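Local coordinates for protein endoglucanase CEL5A (Eubacterium cellulosolvens, PDB 4AFD) that probably binds beta-glucan chains such as cellulose and xyloglucan through a non-catalytic module of a family 5 glycoside hydrolase, at residues 59-64 with 100-105; 74-79 with 90-95. One frame throughout, in Å; residues are numbered along the deposited sequence.

How the contacts relate
Contact 1 joins strand 57-63 to the loop before strand 107-112, and contact 2 joins the neighbouring strand 72-76 and the turn after it to helix 90-97. Their centres lie about 11 Å apart. Antiparallel pairing connects them directly, with Leu59 O 2.8 Å from Ile76 N and Phe61 O 2.9 Å from Ala74 N. The interior side chains meet as well, Phe61 CD2 lying 3.5 Å from Ile93 CG2. Each contact also contributes one residue to the cellotetraose site: Trp64, just past the end of its strand, and Gln75, on the adjacent strand. The packing of loop and helix thus lies behind the sheet whose outer side meets the sugars.

Contact 1 of 2, residues 59-64 with 100-105; sequences LIFARW and DDFSDL. With BGC (beta-D-glucopyranose), chain B.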
# COMPACT_ATOMS: atom_id res chain seq x y z
N LEU A 59 1.26 1.34 4.05
CA LEU A 59 1.15 0.41 2.91
C LEU A 59 1.44 -0.94 3.43
O LEU A 59 2.38 -1.15 4.24
CB LEU A 59 2.19 0.82 1.83
CG LEU A 59 2.27 -0.09 0.61
CD1 LEU A 59 1.00 -0.06 -0.23
CD2 LEU A 59 3.43 0.34 -0.23
N ILE A 60 0.65 -1.95 3.09
CA ILE A 60 0.80 -3.37 3.54
C ILE A 60 1.13 -4.16 2.32
O ILE A 60 0.36 -4.16 1.30
CB ILE A 60 -0.48 -3.92 4.15
CG1 ILE A 60 -1.25 -3.01 5.19
CG2 ILE A 60 -0.26 -5.38 4.60
CD1 ILE A 60 -0.32 -2.74 6.24
N PHE A 61 2.20 -4.97 2.34
CA PHE A 61 2.41 -6.10 1.45
C PHE A 61 2.28 -7.37 2.24
O PHE A 61 3.02 -7.41 3.30
CB PHE A 61 3.81 -6.04 0.78
CG PHE A 61 3.84 -5.23 -0.52
CD1 PHE A 61 3.24 -3.94 -0.64
CD2 PHE A 61 4.44 -5.77 -1.63
CE1 PHE A 61 3.31 -3.28 -1.86
CE2 PHE A 61 4.58 -5.02 -2.85
CZ PHE A 61 3.92 -3.81 -2.91
N ALA A 62 1.44 -8.34 1.93
CA ALA A 62 1.24 -9.48 2.81
C ALA A 62 1.29 -10.75 2.02
O ALA A 62 0.87 -10.82 0.80
CB ALA A 62 -0.03 -9.34 3.64
N ARG A 63 1.76 -11.82 2.66
CA ARG A 63 1.69 -13.22 2.17
C ARG A 63 0.98 -14.00 3.21
O ARG A 63 1.40 -13.95 4.41
CB ARG A 63 3.08 -13.76 1.95
CG ARG A 63 3.09 -15.20 1.42
CD ARG A 63 4.49 -15.76 1.29
NE ARG A 63 5.07 -16.00 2.64
CZ ARG A 63 6.35 -16.29 2.82
NH1 ARG A 63 7.25 -16.18 1.87
NH2 ARG A 63 6.76 -16.59 4.04
N TRP A 64 -0.08 -14.72 2.93
CA TRP A 64 -0.74 -15.56 3.95
C TRP A 64 0.10 -16.78 4.24
O TRP A 64 0.83 -17.24 3.41
CB TRP A 64 -2.18 -15.95 3.45
CG TRP A 64 -2.93 -14.78 2.87
CD1 TRP A 64 -3.71 -14.81 1.70
CD2 TRP A 64 -3.11 -13.47 3.42
NE1 TRP A 64 -4.30 -13.58 1.54
CE2 TRP A 64 -3.97 -12.72 2.50
CE3 TRP A 64 -2.61 -12.77 4.54
CZ2 TRP A 64 -4.29 -11.37 2.71
CZ3 TRP A 64 -3.04 -11.38 4.71
CH2 TRP A 64 -3.83 -10.74 3.83
N ASP A 100 12.93 -9.05 -2.38
CA ASP A 100 12.29 -8.45 -3.53
C ASP A 100 11.68 -9.53 -4.43
O ASP A 100 11.36 -9.19 -5.58
CB ASP A 100 13.29 -7.57 -4.33
CG ASP A 100 14.39 -8.44 -4.93
OD1 ASP A 100 14.49 -9.62 -4.75
OD2 ASP A 100 15.20 -7.82 -5.69
N ASP A 101 11.41 -10.70 -3.94
CA ASP A 101 10.81 -11.68 -4.77
C ASP A 101 9.29 -11.67 -4.38
O ASP A 101 8.84 -12.22 -3.36
CB ASP A 101 11.41 -13.09 -4.33
CG ASP A 101 10.65 -14.31 -4.85
OD1 ASP A 101 9.83 -14.15 -5.68
OD2 ASP A 101 10.84 -15.51 -4.32
N PHE A 102 8.50 -11.13 -5.31
CA PHE A 102 7.04 -11.01 -5.13
C PHE A 102 6.27 -12.14 -5.76
O PHE A 102 5.03 -12.03 -5.95
CB PHE A 102 6.55 -9.62 -5.54
CG PHE A 102 7.20 -8.52 -4.77
CD1 PHE A 102 7.06 -8.46 -3.38
CD2 PHE A 102 7.93 -7.50 -5.43
CE1 PHE A 102 7.68 -7.44 -2.67
CE2 PHE A 102 8.49 -6.44 -4.69
CZ PHE A 102 8.48 -6.43 -3.29
N SER A 103 6.93 -13.28 -6.05
CA SER A 103 6.26 -14.42 -6.68
C SER A 103 5.19 -15.06 -5.83
O SER A 103 4.35 -15.79 -6.30
CB SER A 103 7.25 -15.50 -7.14
OG SER A 103 7.93 -16.04 -5.99
N ASP A 104 5.21 -14.76 -4.50
CA ASP A 104 4.25 -15.34 -3.56
C ASP A 104 3.43 -14.22 -2.90
O ASP A 104 2.78 -14.53 -1.83
CB ASP A 104 4.99 -16.21 -2.52
CG ASP A 104 6.11 -15.40 -1.80
OD1 ASP A 104 6.24 -14.16 -1.96
OD2 ASP A 104 6.87 -16.06 -1.04
N LEU A 105 3.37 -13.05 -3.42
CA LEU A 105 2.63 -11.91 -2.80
C LEU A 105 1.13 -12.10 -2.85
O LEU A 105 0.58 -12.17 -4.02
CB LEU A 105 3.06 -10.66 -3.48
CG LEU A 105 2.43 -9.35 -2.95
CD1 LEU A 105 2.78 -9.04 -1.47
CD2 LEU A 105 2.78 -8.19 -3.82
C2 BGC B . -7.03 -12.37 4.92
C3 BGC B . -7.59 -13.71 4.40
C4 BGC B . -6.49 -14.78 4.59
C5 BGC B . -6.29 -14.86 6.16
C6 BGC B . -5.35 -15.99 6.75
C1 BGC B . -6.54 -12.54 6.42
O2 BGC B . -8.08 -11.43 4.87
O3 BGC B . -7.86 -13.65 3.04
O4 BGC B . -6.94 -16.02 4.10
O5 BGC B . -5.65 -13.65 6.52
O6 BGC B . -4.95 -16.86 5.71
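Arg63 runs out with CG anti to its backbone N and then bends at the CG-CD bond (chi3 70°), while Asp104 holds its CG between its own backbone N and carbonyl carbon; together these torsions bring one edge of the guanidinium over the carboxylate. A single-point salt bridge results, NH1 of Arg63 lying 2.9 Å from OD2 of Asp104 with an N-H...O angle of 153°. The oxygen lies close to the guanidinium plane, but the donor reaches it from above the carboxylate plane, and the two flat groups stand nearly perpendicular. Each has a further partner: NH2 of Arg63 bonds to Pro70 O, and OD1 of Asp104 to the hydroxyl of Tyr97, which probably limits the rotation of both. The aliphatic part of the arginine lies alongside the loop backbone, CG 3.3 Å from Asp104 O.

Deeper in, Phe61 points into the core. Its CD2 meets CD2 of Leu105 at 3.7 Å, and the other methyl of that leucine, CD1, touches Ala62 O at 3.5 Å. Phe61 also presents an edge to one face of Phe102, an offset edge-to-face pair with centroids 5.4 Å apart and planes at 60°. The loop is shaped by a type I turn from Phe102 to Leu105, overlapped at its start by an Asx turn in which OD1 of Asp101 accepts from both N and OG of Ser103.

Past the strand end, Trp64 takes no part in the loop packing and lays one face of its indole against a glucose of chain B, CZ2 being 3.7 Å from sugar C2. Its backbone N bonds to Asp106 OD2. Such CH-pi stacking of a pyranose on a flat tryptophan at the edge of a beta-sandwich is characteristic of glycan-binding clefts in carbohydrate binding modules.

Contact 2 of 2, residues 74-79 with 90-95; sequences AQISPY and KEQIAK. With BGC (beta-D-glucopyranose), chain C.
Ile76 and Gln92 form the close-packed part of this contact, with CG2 of Ile76 3.5 Å from CD of Gln92. On the inner side of the same residue, CD1 fits between the two branches of Ile93, 4.0 Å from both CG1 and CG2, the side chains crossing at about a right angle. Ile76 has two conformers, and these contacts belong to one of them. The extended Gln92 (chi1 173°) spans from the helix to the turn, where NE2 donates to Ser77 O at 2.8 Å, approaching nearly in line with the carbonyl although the hydrogen bond itself is bent (132°). Its OE1 accepts from Thr89 N, just ahead of the helix. Replacing Gln92 by alanine is likely to leave Ser77 O and Thr89 N without these partners and open a gap beside Ile76.

The outer side is looser: Tyr79 offers mainly its CB, 3.4 Å from Gln92 OE1, and remains exposed. On the sugar side, NE2 of Gln75 donates to O3 of a chain C glucose at 3.1 Å, while OE1 of Gln75 accepts from Trp73 NE1.

Helix 90-97 thus packs between the two sheets, with Ile93 resting on Leu59 and Phe61 of strand 57-63 and on Phe46 of strand 46-53.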
# COMPACT_ATOMS: atom_id res chain seq x y z
N ALA A 74 3.95 -7.07 5.98
CA ALA A 74 4.97 -5.96 5.81
C ALA A 74 4.18 -4.64 5.93
O ALA A 74 3.64 -4.19 4.87
CB ALA A 74 5.71 -6.16 4.60
N GLN A 75 3.97 -4.11 7.06
CA GLN A 75 3.34 -2.84 7.24
C GLN A 75 4.40 -1.76 7.22
O GLN A 75 5.29 -1.76 8.14
CB GLN A 75 2.64 -2.87 8.54
CG GLN A 75 1.83 -1.70 8.90
CD GLN A 75 1.00 -1.97 10.07
OE1 GLN A 75 0.29 -2.94 10.24
NE2 GLN A 75 1.03 -0.98 10.95
N ILE A 76 4.32 -0.86 6.26
CA ILE A 76 5.34 0.05 5.89
C ILE A 76 4.77 1.50 6.16
O ILE A 76 3.75 1.84 5.56
CB ILE A 76 5.59 -0.32 4.39
CG1 ILE A 76 5.91 -1.83 4.22
CG2 ILE A 76 6.68 0.56 3.79
CD1 ILE A 76 5.66 -2.43 2.83
N SER A 77 5.46 2.32 6.93
CA SER A 77 5.28 3.76 6.91
C SER A 77 5.84 4.37 5.64
O SER A 77 6.72 3.80 5.04
CB SER A 77 6.08 4.31 8.08
OG SER A 77 5.51 3.78 9.23
N PRO A 78 5.43 5.63 5.29
CA PRO A 78 6.03 6.20 4.07
C PRO A 78 7.56 6.26 4.13
O PRO A 78 8.13 6.57 5.20
CB PRO A 78 5.47 7.62 4.12
CG PRO A 78 4.10 7.43 4.83
CD PRO A 78 4.37 6.39 5.87
N TYR A 79 8.22 6.06 3.03
CA TYR A 79 9.63 6.36 2.95
C TYR A 79 9.75 7.84 3.34
O TYR A 79 10.72 8.20 4.14
CB TYR A 79 10.12 6.11 1.55
CG TYR A 79 11.64 6.29 1.42
CD1 TYR A 79 12.49 5.58 2.25
CD2 TYR A 79 12.14 7.03 0.37
CE1 TYR A 79 13.93 5.72 2.04
CE2 TYR A 79 13.54 7.19 0.12
CZ TYR A 79 14.35 6.55 0.98
OH TYR A 79 15.73 6.82 0.69
N LYS A 90 10.12 0.64 -3.81
CA LYS A 90 10.32 -0.78 -3.91
C LYS A 90 11.41 -1.25 -2.93
O LYS A 90 11.27 -2.30 -2.28
CB LYS A 90 10.61 -1.25 -5.31
CG LYS A 90 10.83 -2.74 -5.38
CD LYS A 90 11.08 -3.19 -6.82
CE LYS A 90 11.26 -4.69 -6.90
NZ LYS A 90 11.34 -5.07 -8.38
N GLU A 91 12.53 -0.52 -2.84
CA GLU A 91 13.60 -1.01 -1.97
C GLU A 91 13.09 -1.08 -0.52
O GLU A 91 13.41 -2.06 0.21
CB GLU A 91 14.74 0.02 -2.10
CG GLU A 91 15.89 -0.20 -1.12
CD GLU A 91 17.07 0.74 -1.33
OE1 GLU A 91 17.19 1.36 -2.40
OE2 GLU A 91 17.94 0.77 -0.40
N GLN A 92 12.34 -0.07 -0.06
CA GLN A 92 11.82 -0.07 1.29
C GLN A 92 10.87 -1.27 1.46
O GLN A 92 10.84 -1.99 2.50
CB GLN A 92 11.16 1.30 1.41
CG GLN A 92 10.45 1.37 2.64
CD GLN A 92 9.36 2.53 2.55
OE1 GLN A 92 8.79 2.94 1.48
NE2 GLN A 92 8.99 2.96 3.71
N ILE A 93 9.95 -1.46 0.49
CA ILE A 93 8.94 -2.54 0.58
C ILE A 93 9.63 -3.88 0.66
O ILE A 93 9.26 -4.73 1.46
CB ILE A 93 7.97 -2.45 -0.65
CG1 ILE A 93 7.17 -1.11 -0.58
CG2 ILE A 93 7.11 -3.64 -0.71
CD1 ILE A 93 6.51 -0.72 -1.97
N ALA A 94 10.66 -4.09 -0.19
CA ALA A 94 11.36 -5.37 -0.23
C ALA A 94 12.06 -5.63 1.12
O ALA A 94 12.04 -6.81 1.56
CB ALA A 94 12.42 -5.28 -1.34
N LYS A 95 12.59 -4.61 1.77
CA LYS A 95 13.26 -4.88 3.03
C LYS A 95 12.17 -5.33 4.05
O LYS A 95 12.36 -6.31 4.82
CB LYS A 95 13.91 -3.60 3.49
CG LYS A 95 14.43 -3.70 4.96
CD LYS A 95 15.05 -2.43 5.58
CE LYS A 95 15.50 -2.69 7.06
NZ LYS A 95 14.53 -3.39 8.00
C2 BGC C . -0.54 -1.41 16.30
C3 BGC C . -0.99 -1.79 14.84
C4 BGC C . -1.53 -3.28 14.96
C5 BGC C . -2.79 -3.31 15.99
C6 BGC C . -3.08 -4.74 16.50
C1 BGC C . -1.91 -1.28 17.07
O1 BGC C . -1.67 -0.80 18.38
O2 BGC C . 0.14 -0.17 16.25
O3 BGC C . 0.05 -1.61 13.85
O4 BGC C . -1.98 -3.82 13.74
O5 BGC C . -2.56 -2.57 17.23
O6 BGC C . -4.48 -4.84 16.72